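Local coordinates for folylpolyglutamate synthase protein FOLC (Mycobacterium tuberculosis, PDB 2VOR) that probably adds L-glutamate to dihydropteroate and to tetrahydrofolates at the cost of ATP, in a magnesium-dependent ligase reaction, at residues A[99-104]-A[470-475]; A[292-297]-A[367-372]; A[337-342]-A[349-354]. One frame throughout, in Å; residues are numbered along the deposited sequence.

Contact 1: residues A[99-104]-A[470-475]; sequences PHLQSP and GSVVTA. With ACP (phosphomethylphosphonic acid adenylate ester), chain B.
Val472, the first residue of helix 472-481, turns both of its methyl branches onto the loop that follows strand 93-96. The contact between loop and helix start is apolar. CG1 of Val472 lies 3.7 Å from Pro99 CG and also packs against the carbonyl oxygen of His100, while CG2, the other branch, touches Pro99 CG as well (3.8 Å). The torsion explains the difference: CG1 stands anti to the backbone N (chi1 169°) and packs on the loop, whereas CG2, beside the N, lies between the Pro99 ring and the terminal phosphate of the nucleotide. Leu101 adds a second apolar patch. Its CD2 methyl touches Ala475 CB at 3.9 Å and passes close over the carbonyl oxygen of Val472; the small alanine, one turn along the helix, gives the leucine room to lie there.

The polar groups find partners within their own segment or beyond both. Ser471 is the N-cap of the helix: its OG accepts from Val473 N at 3.1 Å, which settles an N-H that the first turn cannot satisfy. On the loop, Glu106 accepts from the backbone N atoms of Leu101, Gln102 and Ser103, and His100 ND1 is bonded to Arg107. Gln102 bonds to Arg479 and Thr480, farther along the helix.

The third kind of contact is with the ATP analogue. Pro99 CD comes within 3.1 Å of its O2G and Val472 CG2 within 3.2 Å of O3G, both close carbon-oxygen approaches. Pro99 follows a cis peptide bond, and its rigid ring, near a bound cobalt ion, offers the phosphate no donor. Loop and capped helix start thus meet beside the terminal phosphate, at the interdomain cleft in which Mur ligase-type enzymes bind ATP between their central and C-terminal domains.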
loop_
_atom_site.group_PDB
_atom_site.type_symbol
_atom_site.label_atom_id
_atom_site.label_comp_id
_atom_site.label_asym_id
_atom_site.label_seq_id
_atom_site.Cartn_x
_atom_site.Cartn_y
_atom_site.Cartn_z
ATOM N N PRO A 99 -4.340 -0.314 3.818
ATOM C CA PRO A 99 -5.722 0.084 4.219
ATOM C C PRO A 99 -6.411 0.934 3.127
ATOM O O PRO A 99 -5.733 1.345 2.194
ATOM C CB PRO A 99 -5.487 1.030 5.434
ATOM C CG PRO A 99 -4.126 1.540 5.318
ATOM C CD PRO A 99 -3.307 0.644 4.287
ATOM N N HIS A 100 -7.689 1.319 3.278
ATOM C CA HIS A 100 -8.282 2.284 2.298
ATOM C C HIS A 100 -7.948 3.738 2.587
ATOM O O HIS A 100 -7.660 4.062 3.714
ATOM C CB HIS A 100 -9.792 2.122 2.191
ATOM C CG HIS A 100 -10.513 2.515 3.429
ATOM N ND1 HIS A 100 -10.913 1.604 4.377
ATOM C CD2 HIS A 100 -10.822 3.736 3.922
ATOM C CE1 HIS A 100 -11.501 2.248 5.378
ATOM N NE2 HIS A 100 -11.485 3.542 5.107
ATOM N N LEU A 101 -7.902 4.588 1.564
ATOM C CA LEU A 101 -7.649 5.991 1.706
ATOM C C LEU A 101 -8.955 6.776 2.024
ATOM O O LEU A 101 -9.004 7.608 2.950
ATOM C CB LEU A 101 -7.174 6.546 0.370
ATOM C CG LEU A 101 -5.731 6.567 -0.030
ATOM C CD1 LEU A 101 -5.740 7.011 -1.489
ATOM C CD2 LEU A 101 -4.844 7.499 0.854
ATOM N N GLN A 102 -9.988 6.545 1.205
ATOM C CA GLN A 102 -11.230 7.320 1.259
ATOM C C GLN A 102 -12.437 6.470 1.589
ATOM O O GLN A 102 -13.266 6.852 2.372
ATOM C CB GLN A 102 -11.453 8.064 -0.063
ATOM C CG GLN A 102 -10.295 8.917 -0.484
ATOM C CD GLN A 102 -10.507 9.503 -1.846
ATOM O OE1 GLN A 102 -9.966 8.996 -2.832
ATOM N NE2 GLN A 102 -11.271 10.629 -1.925
ATOM N N SER A 103 -12.557 5.304 0.982
ATOM C CA SER A 103 -13.775 4.566 1.189
ATOM C C SER A 103 -13.450 3.097 1.300
ATOM O O SER A 103 -12.663 2.602 0.558
ATOM C CB SER A 103 -14.794 4.836 0.054
ATOM O OG SER A 103 -15.836 3.897 0.141
ATOM N N PRO A 104 -14.044 2.419 2.267
ATOM C CA PRO A 104 -13.856 0.962 2.392
ATOM C C PRO A 104 -13.986 0.190 1.046
ATOM O O PRO A 104 -13.304 -0.813 0.879
ATOM C CB PRO A 104 -14.980 0.523 3.333
ATOM C CG PRO A 104 -15.802 1.705 3.553
ATOM C CD PRO A 104 -15.089 2.944 3.159
ATOM N N GLY A 470 2.162 11.620 6.028
ATOM C CA GLY A 470 2.361 11.225 7.436
ATOM C C GLY A 470 1.517 9.984 7.707
ATOM O O GLY A 470 1.769 9.189 8.661
ATOM N N SER A 471 0.514 9.799 6.857
ATOM C CA SER A 471 -0.397 8.744 7.132
ATOM C C SER A 471 -1.211 8.506 5.876
ATOM O O SER A 471 -1.351 9.403 5.069
ATOM C CB SER A 471 -1.280 9.252 8.264
ATOM O OG SER A 471 -2.253 8.323 8.581
ATOM N N VAL A 472 -1.702 7.276 5.711
ATOM C CA VAL A 472 -2.687 6.892 4.741
ATOM C C VAL A 472 -3.963 7.653 4.986
ATOM O O VAL A 472 -4.665 8.052 4.030
ATOM C CB VAL A 472 -3.058 5.427 4.930
ATOM C CG1 VAL A 472 -4.289 5.058 4.087
ATOM C CG2 VAL A 472 -1.898 4.583 4.553
ATOM N N VAL A 473 -4.291 7.846 6.254
ATOM C CA VAL A 473 -5.516 8.588 6.610
ATOM C C VAL A 473 -5.408 10.093 6.297
ATOM O O VAL A 473 -6.399 10.689 5.893
ATOM C CB VAL A 473 -5.875 8.372 8.103
ATOM C CG1 VAL A 473 -7.090 9.188 8.530
ATOM C CG2 VAL A 473 -6.093 6.892 8.353
ATOM N N THR A 474 -4.235 10.708 6.477
ATOM C CA THR A 474 -4.005 12.116 6.081
ATOM C C THR A 474 -4.066 12.334 4.570
ATOM O O THR A 474 -4.658 13.316 4.107
ATOM C CB THR A 474 -2.596 12.649 6.480
ATOM O OG1 THR A 474 -2.261 12.246 7.824
ATOM C CG2 THR A 474 -2.567 14.109 6.345
ATOM N N ALA A 475 -3.404 11.463 3.786
ATOM C CA ALA A 475 -3.518 11.538 2.348
ATOM C C ALA A 475 -4.956 11.223 1.856
ATOM O O ALA A 475 -5.472 11.863 0.948
ATOM C CB ALA A 475 -2.518 10.569 1.723
HETATM P PG ACP B . 0.249 1.400 3.214
HETATM O O1G ACP B . -0.683 0.859 1.761
HETATM O O2G ACP B . -0.236 0.979 4.624
HETATM O O3G ACP B . 0.397 2.884 3.041
HETATM P PB ACP B . 2.234 -0.199 1.584
HETATM O O1B ACP B . 3.255 -1.204 1.938
HETATM O O2B ACP B . 1.038 -0.867 1.031
HETATM C C3B ACP B . 1.727 0.332 3.279
HETATM P PA ACP B . 2.196 1.558 -0.530
HETATM O O1A ACP B . 0.978 2.433 -0.058
HETATM O O2A ACP B . 2.717 1.691 -1.943
HETATM O O3A ACP B . 2.997 0.902 0.765
HETATM O "O5'" ACP B . 3.182 2.941 -0.219
HETATM C "C5'" ACP B . 3.179 3.749 1.052
HETATM C "C4'" ACP B . 4.201 4.869 1.025
HETATM O "O4'" ACP B . 5.457 4.152 1.005
HETATM C "C3'" ACP B . 4.185 5.562 -0.336
HETATM O "O3'" ACP B . 3.385 6.735 -0.335
HETATM C "C2'" ACP B . 5.638 5.941 -0.598
HETATM O "O2'" ACP B . 6.009 7.120 0.122
HETATM C "C1'" ACP B . 6.382 4.828 0.082
HETATM N N9 ACP B . 6.853 3.667 -0.746
HETATM C C8 ACP B . 6.142 2.888 -1.620
HETATM N N7 ACP B . 6.929 1.914 -2.111
HETATM C C5 ACP B . 8.147 2.107 -1.570
HETATM C C6 ACP B . 9.350 1.434 -1.676
HETATM N N6 ACP B . 9.475 0.371 -2.470
HETATM N N1 ACP B . 10.374 1.874 -0.930
HETATM C C2 ACP B . 10.298 2.940 -0.154
HETATM N N3 ACP B . 9.169 3.614 -0.023
HETATM C C4 ACP B . 8.097 3.194 -0.695
#

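Contact 2: residues A[292-297]-A[367-372]; sequences PLHGEH and AHEFDF. With ACP (phosphomethylphosphonic acid adenylate ester), chain B.
The imidazole of His294 takes the rim of Phe370 on one face: Phe370 CZ sits above the ring centre, about equally far from all five ring atoms and 3.7 Å from His294 CG. The planes stand at 72° with centroids 4.9 Å apart, a T-shaped pair in which phenylalanine supplies the edge. At the edge of the imidazole, in its plane, a water lies 2.6 Å from His294 ND1 and donates to Glu369 OE1, so the histidine is tied to the acid through solvent. Phe370 also meets Phe349 edge-to-face, which carries the aromatic packing on into the hairpin of strands 340-343 and 347-350.

Glu369 is the polar half of the contact. Its chain is extended beyond CG, which delivers the carboxylate to the turn before helix 296-313. There OE1 accepts from Gly295 N at 2.9 Å, met from above the carboxylate plane (N-H...O angle 139°), while OE2 forms a salt bridge with Arg268. Glycine suits position 295, because a CB at its backbone angles would collide with the preceding carbonyl and with the ring of His297. The His297 side chain lies against the adenine, its CD2 3.6 Å from C4 of the ATP analogue.

With the arginine, a backbone N-H and a water around it, the carboxylate is probably kept ionised; so near, though linked through water, it might favour a protonated His294, whose charge is not seen.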
loop_
_atom_site.group_PDB
_atom_site.type_symbol
_atom_site.label_atom_id
_atom_site.label_comp_id
_atom_site.label_asym_id
_atom_site.label_seq_id
_atom_site.Cartn_x
_atom_site.Cartn_y
_atom_site.Cartn_z
ATOM N N PRO A 292 3.510 6.306 -15.242
ATOM C CA PRO A 292 3.003 7.615 -14.799
ATOM C C PRO A 292 3.051 7.772 -13.281
ATOM O O PRO A 292 2.087 8.239 -12.724
ATOM C CB PRO A 292 1.491 7.608 -15.266
ATOM C CG PRO A 292 1.121 6.064 -15.205
ATOM C CD PRO A 292 2.411 5.326 -15.491
ATOM N N LEU A 293 4.138 7.419 -12.644
ATOM C CA LEU A 293 4.301 7.566 -11.217
ATOM C C LEU A 293 5.711 8.124 -10.976
ATOM O O LEU A 293 6.652 7.732 -11.666
ATOM C CB LEU A 293 4.192 6.201 -10.508
ATOM C CG LEU A 293 2.838 5.477 -10.478
ATOM C CD1 LEU A 293 2.876 4.120 -9.714
ATOM C CD2 LEU A 293 1.772 6.447 -9.841
ATOM N N HIS A 294 5.865 9.005 -9.979
ATOM C CA HIS A 294 7.183 9.563 -9.612
ATOM C C HIS A 294 7.875 8.733 -8.553
ATOM O O HIS A 294 7.217 8.159 -7.694
ATOM C CB HIS A 294 6.990 10.950 -9.014
ATOM C CG HIS A 294 6.176 11.844 -9.867
ATOM N ND1 HIS A 294 6.587 12.233 -11.128
ATOM C CD2 HIS A 294 4.955 12.397 -9.672
ATOM C CE1 HIS A 294 5.650 12.993 -11.671
ATOM N NE2 HIS A 294 4.653 13.118 -10.811
ATOM N N GLY A 295 9.201 8.673 -8.616
ATOM C CA GLY A 295 10.000 8.159 -7.548
ATOM C C GLY A 295 10.783 6.945 -7.981
ATOM O O GLY A 295 10.226 6.050 -8.580
ATOM N N GLU A 296 12.067 6.910 -7.650
ATOM C CA GLU A 296 12.891 5.774 -7.937
ATOM C C GLU A 296 12.299 4.543 -7.316
ATOM O O GLU A 296 12.373 3.467 -7.906
ATOM C CB GLU A 296 14.307 5.948 -7.396
ATOM C CG GLU A 296 15.205 4.872 -7.916
ATOM C CD GLU A 296 16.530 4.905 -7.220
ATOM O OE1 GLU A 296 17.035 6.041 -7.076
ATOM O OE2 GLU A 296 17.051 3.825 -6.793
ATOM N N HIS A 297 11.733 4.686 -6.124
ATOM C CA HIS A 297 11.108 3.562 -5.473
ATOM C C HIS A 297 9.999 2.914 -6.325
ATOM O O HIS A 297 9.806 1.680 -6.258
ATOM C CB HIS A 297 10.589 3.939 -4.065
ATOM C CG HIS A 297 9.545 5.011 -4.056
ATOM N ND1 HIS A 297 9.828 6.335 -4.320
ATOM C CD2 HIS A 297 8.225 4.959 -3.789
ATOM C CE1 HIS A 297 8.723 7.050 -4.246
ATOM N NE2 HIS A 297 7.732 6.236 -3.932
ATOM N N ALA A 367 13.177 16.168 -4.055
ATOM C CA ALA A 367 14.462 16.816 -4.449
ATOM C C ALA A 367 15.038 16.461 -5.856
ATOM O O ALA A 367 15.705 17.279 -6.504
ATOM C CB ALA A 367 15.539 16.582 -3.346
ATOM N N HIS A 368 14.838 15.230 -6.312
ATOM C CA HIS A 368 15.507 14.795 -7.550
ATOM C C HIS A 368 14.690 14.909 -8.811
ATOM O O HIS A 368 15.268 15.105 -9.853
ATOM C CB HIS A 368 15.952 13.352 -7.469
ATOM C CG HIS A 368 16.928 13.098 -6.388
ATOM N ND1 HIS A 368 17.272 11.827 -5.993
ATOM C CD2 HIS A 368 17.658 13.945 -5.627
ATOM C CE1 HIS A 368 18.179 11.901 -5.037
ATOM N NE2 HIS A 368 18.431 13.171 -4.805
ATOM N N GLU A 369 13.381 14.728 -8.742
ATOM C CA GLU A 369 12.574 14.688 -9.945
ATOM C C GLU A 369 11.794 15.979 -10.124
ATOM O O GLU A 369 11.168 16.156 -11.133
ATOM C CB GLU A 369 11.637 13.455 -9.933
ATOM C CG GLU A 369 12.400 12.196 -9.469
ATOM C CD GLU A 369 11.674 10.847 -9.666
ATOM O OE1 GLU A 369 10.524 10.742 -10.188
ATOM O OE2 GLU A 369 12.322 9.872 -9.304
ATOM N N PHE A 370 11.830 16.888 -9.146
ATOM C CA PHE A 370 11.254 18.228 -9.319
ATOM C C PHE A 370 12.267 19.333 -9.007
ATOM O O PHE A 370 13.365 19.076 -8.502
ATOM C CB PHE A 370 10.039 18.388 -8.433
ATOM C CG PHE A 370 9.039 17.309 -8.649
ATOM C CD1 PHE A 370 8.082 17.414 -9.644
ATOM C CD2 PHE A 370 9.081 16.162 -7.903
ATOM C CE1 PHE A 370 7.196 16.381 -9.853
ATOM C CE2 PHE A 370 8.197 15.137 -8.148
ATOM C CZ PHE A 370 7.289 15.229 -9.067
ATOM N N ASP A 371 11.880 20.568 -9.295
ATOM C CA ASP A 371 12.728 21.699 -9.012
ATOM C C ASP A 371 11.965 22.688 -8.150
ATOM O O ASP A 371 11.625 23.784 -8.611
ATOM C CB ASP A 371 13.128 22.362 -10.325
ATOM C CG ASP A 371 14.162 23.489 -10.141
ATOM O OD1 ASP A 371 15.000 23.455 -9.189
ATOM O OD2 ASP A 371 14.151 24.407 -10.992
ATOM N N PHE A 372 11.702 22.320 -6.900
ATOM C CA PHE A 372 10.996 23.210 -6.003
ATOM C C PHE A 372 11.957 24.172 -5.348
ATOM O O PHE A 372 13.013 23.752 -4.823
ATOM C CB PHE A 372 10.216 22.440 -4.946
ATOM C CG PHE A 372 9.007 21.770 -5.493
ATOM C CD1 PHE A 372 8.996 20.404 -5.721
ATOM C CD2 PHE A 372 7.885 22.501 -5.772
ATOM C CE1 PHE A 372 7.875 19.786 -6.231
ATOM C CE2 PHE A 372 6.742 21.881 -6.279
ATOM C CZ PHE A 372 6.744 20.522 -6.511
HETATM P PG ACP B . 0.249 1.400 3.214
HETATM O O1G ACP B . -0.683 0.859 1.761
HETATM O O2G ACP B . -0.236 0.979 4.624
HETATM O O3G ACP B . 0.397 2.884 3.041
HETATM P PB ACP B . 2.234 -0.199 1.584
HETATM O O1B ACP B . 3.255 -1.204 1.938
HETATM O O2B ACP B . 1.038 -0.867 1.031
HETATM C C3B ACP B . 1.727 0.332 3.279
HETATM P PA ACP B . 2.196 1.558 -0.530
HETATM O O1A ACP B . 0.978 2.433 -0.058
HETATM O O2A ACP B . 2.717 1.691 -1.943
HETATM O O3A ACP B . 2.997 0.902 0.765
HETATM O "O5'" ACP B . 3.182 2.941 -0.219
HETATM C "C5'" ACP B . 3.179 3.749 1.052
HETATM C "C4'" ACP B . 4.201 4.869 1.025
HETATM O "O4'" ACP B . 5.457 4.152 1.005
HETATM C "C3'" ACP B . 4.185 5.562 -0.336
HETATM O "O3'" ACP B . 3.385 6.735 -0.335
HETATM C "C2'" ACP B . 5.638 5.941 -0.598
HETATM O "O2'" ACP B . 6.009 7.120 0.122
HETATM C "C1'" ACP B . 6.382 4.828 0.082
HETATM N N9 ACP B . 6.853 3.667 -0.746
HETATM C C8 ACP B . 6.142 2.888 -1.620
HETATM N N7 ACP B . 6.929 1.914 -2.111
HETATM C C5 ACP B . 8.147 2.107 -1.570
HETATM C C6 ACP B . 9.350 1.434 -1.676
HETATM N N6 ACP B . 9.475 0.371 -2.470
HETATM N N1 ACP B . 10.374 1.874 -0.930
HETATM C C2 ACP B . 10.298 2.940 -0.154
HETATM N N3 ACP B . 9.169 3.614 -0.023
HETATM C C4 ACP B . 8.097 3.194 -0.695
HETATM O O HOH W 1 8.995 12.014 -12.059
#

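Contact 3: residues A[337-342]-A[349-354]; sequences GRLERM and FIDAAH. With ACP (phosphomethylphosphonic acid adenylate ester), chain B.
Asp351 OD1 joins the hairpin to the nucleotide, accepting from Leu339 N (2.8 Å) through its anti lone pair and from the ribose O3' of the ATP analogue (2.8 Å). Its other oxygen, OD2, takes the ribose O2' at 2.9 Å and Ala353 N, the latter closing an Asx turn. A carboxylate fits here because its two oxygens can serve the two ribose hydroxyls.

Arg338 grips the phosphates edge-on: NE donates to O1A at 2.7 Å in a nearly straight bond (162°), and NH2 to O1G. The bend at chi2 (63°) swings the guanidinium to them, the methyl of Ala352 lies over one of its faces, and NH1 is held by Pro336 O. His354, a magnesium-binding residue of this protein, adds weak NE2 bonds to O2G and O3G.

Behind this shell, Glu340 and Ile350 form an antiparallel hydrogen-bonded pair, with Ile350 N to Glu340 O at 2.9 Å. Leu339 and Glu340 both oppose Ile350 in a G1 beta bulge. Gly337, with positive phi, brings its CA against Ile350 CD1, and its N donates to Glu340 OE1, which also bridges to Arg479. Leu339 CD1 packs obliquely 3.6 Å from Phe349 CD2, and Arg341 CG lies over one face of the Phe349 ring, toward its rim.

Arg338 would offset phosphate charge, while Asp351, bonded to both ribose hydroxyls and two backbone N-H groups, would be favoured as an anion.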
loop_
_atom_site.group_PDB
_atom_site.type_symbol
_atom_site.label_atom_id
_atom_site.label_comp_id
_atom_site.label_asym_id
_atom_site.label_seq_id
_atom_site.Cartn_x
_atom_site.Cartn_y
_atom_site.Cartn_z
ATOM N N GLY A 337 -2.975 8.689 -3.729
ATOM C CA GLY A 337 -2.344 9.066 -2.449
ATOM C C GLY A 337 -0.903 8.624 -2.282
ATOM O O GLY A 337 -0.351 8.704 -1.191
ATOM N N ARG A 338 -0.285 8.113 -3.333
ATOM C CA ARG A 338 1.191 7.914 -3.362
ATOM C C ARG A 338 1.793 8.939 -4.364
ATOM O O ARG A 338 1.614 8.824 -5.613
ATOM C CB ARG A 338 1.565 6.462 -3.760
ATOM C CG ARG A 338 1.365 5.423 -2.617
ATOM C CD ARG A 338 -0.152 5.358 -2.236
ATOM N NE ARG A 338 -0.575 4.264 -1.337
ATOM C CZ ARG A 338 -1.832 4.004 -0.940
ATOM N NH1 ARG A 338 -2.871 4.716 -1.379
ATOM N NH2 ARG A 338 -2.076 2.998 -0.111
ATOM N N LEU A 339 2.420 9.969 -3.818
ATOM C CA LEU A 339 2.919 11.131 -4.584
ATOM C C LEU A 339 1.961 11.493 -5.740
ATOM O O LEU A 339 2.328 11.502 -6.934
ATOM C CB LEU A 339 4.274 10.785 -5.130
ATOM C CG LEU A 339 5.503 11.659 -4.874
ATOM C CD1 LEU A 339 5.159 12.933 -4.209
ATOM C CD2 LEU A 339 6.549 10.824 -4.151
ATOM N N GLU A 340 0.709 11.758 -5.381
ATOM C CA GLU A 340 -0.282 12.081 -6.378
ATOM C C GLU A 340 -0.472 13.583 -6.340
ATOM O O GLU A 340 -0.669 14.135 -5.296
ATOM C CB GLU A 340 -1.567 11.353 -6.089
ATOM C CG GLU A 340 -2.630 11.489 -7.212
ATOM C CD GLU A 340 -3.961 10.843 -6.800
ATOM O OE1 GLU A 340 -4.104 10.519 -5.598
ATOM O OE2 GLU A 340 -4.871 10.660 -7.649
ATOM N N ARG A 341 -0.339 14.225 -7.474
ATOM C CA ARG A 341 -0.464 15.640 -7.624
ATOM C C ARG A 341 -1.917 16.049 -7.657
ATOM O O ARG A 341 -2.635 15.659 -8.536
ATOM C CB ARG A 341 0.242 16.050 -8.898
ATOM C CG ARG A 341 0.653 17.440 -8.948
ATOM C CD ARG A 341 1.632 17.768 -10.011
ATOM N NE ARG A 341 1.124 17.438 -11.316
ATOM C CZ ARG A 341 1.185 18.185 -12.390
ATOM N NH1 ARG A 341 1.732 19.365 -12.379
ATOM N NH2 ARG A 341 0.665 17.726 -13.489
ATOM N N MET A 342 -2.349 16.805 -6.655
ATOM C CA MET A 342 -3.778 17.287 -6.629
ATOM C C MET A 342 -4.038 18.472 -7.612
ATOM O O MET A 342 -5.115 18.602 -8.163
ATOM C CB MET A 342 -4.272 17.616 -5.187
ATOM C CG MET A 342 -4.323 16.447 -4.251
ATOM S SD MET A 342 -5.577 15.257 -4.814
ATOM C CE MET A 342 -4.663 13.932 -5.650
ATOM N N PHE A 349 0.755 17.958 -3.510
ATOM C CA PHE A 349 0.926 16.526 -3.595
ATOM C C PHE A 349 0.316 15.923 -2.340
ATOM O O PHE A 349 0.463 16.505 -1.260
ATOM C CB PHE A 349 2.392 16.173 -3.584
ATOM C CG PHE A 349 3.093 16.259 -4.936
ATOM C CD1 PHE A 349 3.985 17.293 -5.207
ATOM C CD2 PHE A 349 2.942 15.254 -5.889
ATOM C CE1 PHE A 349 4.678 17.351 -6.429
ATOM C CE2 PHE A 349 3.630 15.298 -7.151
ATOM C CZ PHE A 349 4.482 16.361 -7.415
ATOM N N ILE A 350 -0.347 14.760 -2.459
ATOM C CA ILE A 350 -0.639 13.943 -1.244
ATOM C C ILE A 350 0.294 12.744 -1.320
ATOM O O ILE A 350 0.536 12.225 -2.409
ATOM C CB ILE A 350 -2.115 13.458 -1.198
ATOM C CG1 ILE A 350 -2.458 12.622 -2.437
ATOM C CG2 ILE A 350 -3.107 14.627 -1.126
ATOM C CD1 ILE A 350 -3.921 12.128 -2.489
ATOM N N ASP A 351 0.876 12.313 -0.198
ATOM C CA ASP A 351 1.646 11.080 -0.177
ATOM C C ASP A 351 1.470 10.343 1.117
ATOM O O ASP A 351 1.476 10.930 2.147
ATOM C CB ASP A 351 3.114 11.298 -0.483
ATOM C CG ASP A 351 3.894 9.958 -0.515
ATOM O OD1 ASP A 351 3.855 9.212 -1.519
ATOM O OD2 ASP A 351 4.536 9.612 0.501
ATOM N N ALA A 352 1.295 9.033 1.061
ATOM C CA ALA A 352 0.876 8.265 2.230
ATOM C C ALA A 352 2.054 7.859 3.095
ATOM O O ALA A 352 1.915 6.925 3.879
ATOM C CB ALA A 352 0.048 6.960 1.762
ATOM N N ALA A 353 3.211 8.504 2.939
ATOM C CA ALA A 353 4.463 8.124 3.681
ATOM C C ALA A 353 4.258 8.119 5.195
ATOM O O ALA A 353 3.915 9.120 5.768
ATOM C CB ALA A 353 5.619 9.060 3.324
ATOM N N HIS A 354 4.438 6.980 5.837
ATOM C CA HIS A 354 4.171 6.883 7.258
ATOM C C HIS A 354 5.244 6.107 8.015
ATOM O O HIS A 354 5.012 5.614 9.100
ATOM C CB HIS A 354 2.782 6.322 7.542
ATOM C CG HIS A 354 2.492 4.993 6.914
ATOM N ND1 HIS A 354 2.940 3.792 7.445
ATOM C CD2 HIS A 354 1.712 4.664 5.853
ATOM C CE1 HIS A 354 2.487 2.791 6.711
ATOM N NE2 HIS A 354 1.764 3.298 5.724
HETATM P PG ACP B . 0.249 1.400 3.214
HETATM O O1G ACP B . -0.683 0.859 1.761
HETATM O O2G ACP B . -0.236 0.979 4.624
HETATM O O3G ACP B . 0.397 2.884 3.041
HETATM P PB ACP B . 2.234 -0.199 1.584
HETATM O O1B ACP B . 3.255 -1.204 1.938
HETATM O O2B ACP B . 1.038 -0.867 1.031
HETATM C C3B ACP B . 1.727 0.332 3.279
HETATM P PA ACP B . 2.196 1.558 -0.530
HETATM O O1A ACP B . 0.978 2.433 -0.058
HETATM O O2A ACP B . 2.717 1.691 -1.943
HETATM O O3A ACP B . 2.997 0.902 0.765
HETATM O "O5'" ACP B . 3.182 2.941 -0.219
HETATM C "C5'" ACP B . 3.179 3.749 1.052
HETATM C "C4'" ACP B . 4.201 4.869 1.025
HETATM O "O4'" ACP B . 5.457 4.152 1.005
HETATM C "C3'" ACP B . 4.185 5.562 -0.336
HETATM O "O3'" ACP B . 3.385 6.735 -0.335
HETATM C "C2'" ACP B . 5.638 5.941 -0.598
HETATM O "O2'" ACP B . 6.009 7.120 0.122
HETATM C "C1'" ACP B . 6.382 4.828 0.082
HETATM N N9 ACP B . 6.853 3.667 -0.746
HETATM C C8 ACP B . 6.142 2.888 -1.620
HETATM N N7 ACP B . 6.929 1.914 -2.111
HETATM C C5 ACP B . 8.147 2.107 -1.570
HETATM C C6 ACP B . 9.350 1.434 -1.676
HETATM N N6 ACP B . 9.475 0.371 -2.470
HETATM N N1 ACP B . 10.374 1.874 -0.930
HETATM C C2 ACP B . 10.298 2.940 -0.154
HETATM N N3 ACP B . 9.169 3.614 -0.023
HETATM C C4 ACP B . 8.097 3.194 -0.695
#

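In the fold
All three contacts touch the same ATP analogue. Contact 3 lies between the others, its centre about 10 Å from that of contact 1 and 12 Å from that of contact 2, whereas the centres of contacts 1 and 2 are 22 Å apart. Along the chain the segments come in the order 99-104, 292-297, 337-342, 349-354, 367-372, 470-475, so contact 1 encloses contact 2, which encloses contact 3. Contacts 1 and 2 bring earlier parts of the chain against the domain that carries hairpin 340-350 in its six-stranded sheet, with helices 356-369 and 472-481. Together they border the nucleotide from terminal phosphate to adenine, in the cleft between domains.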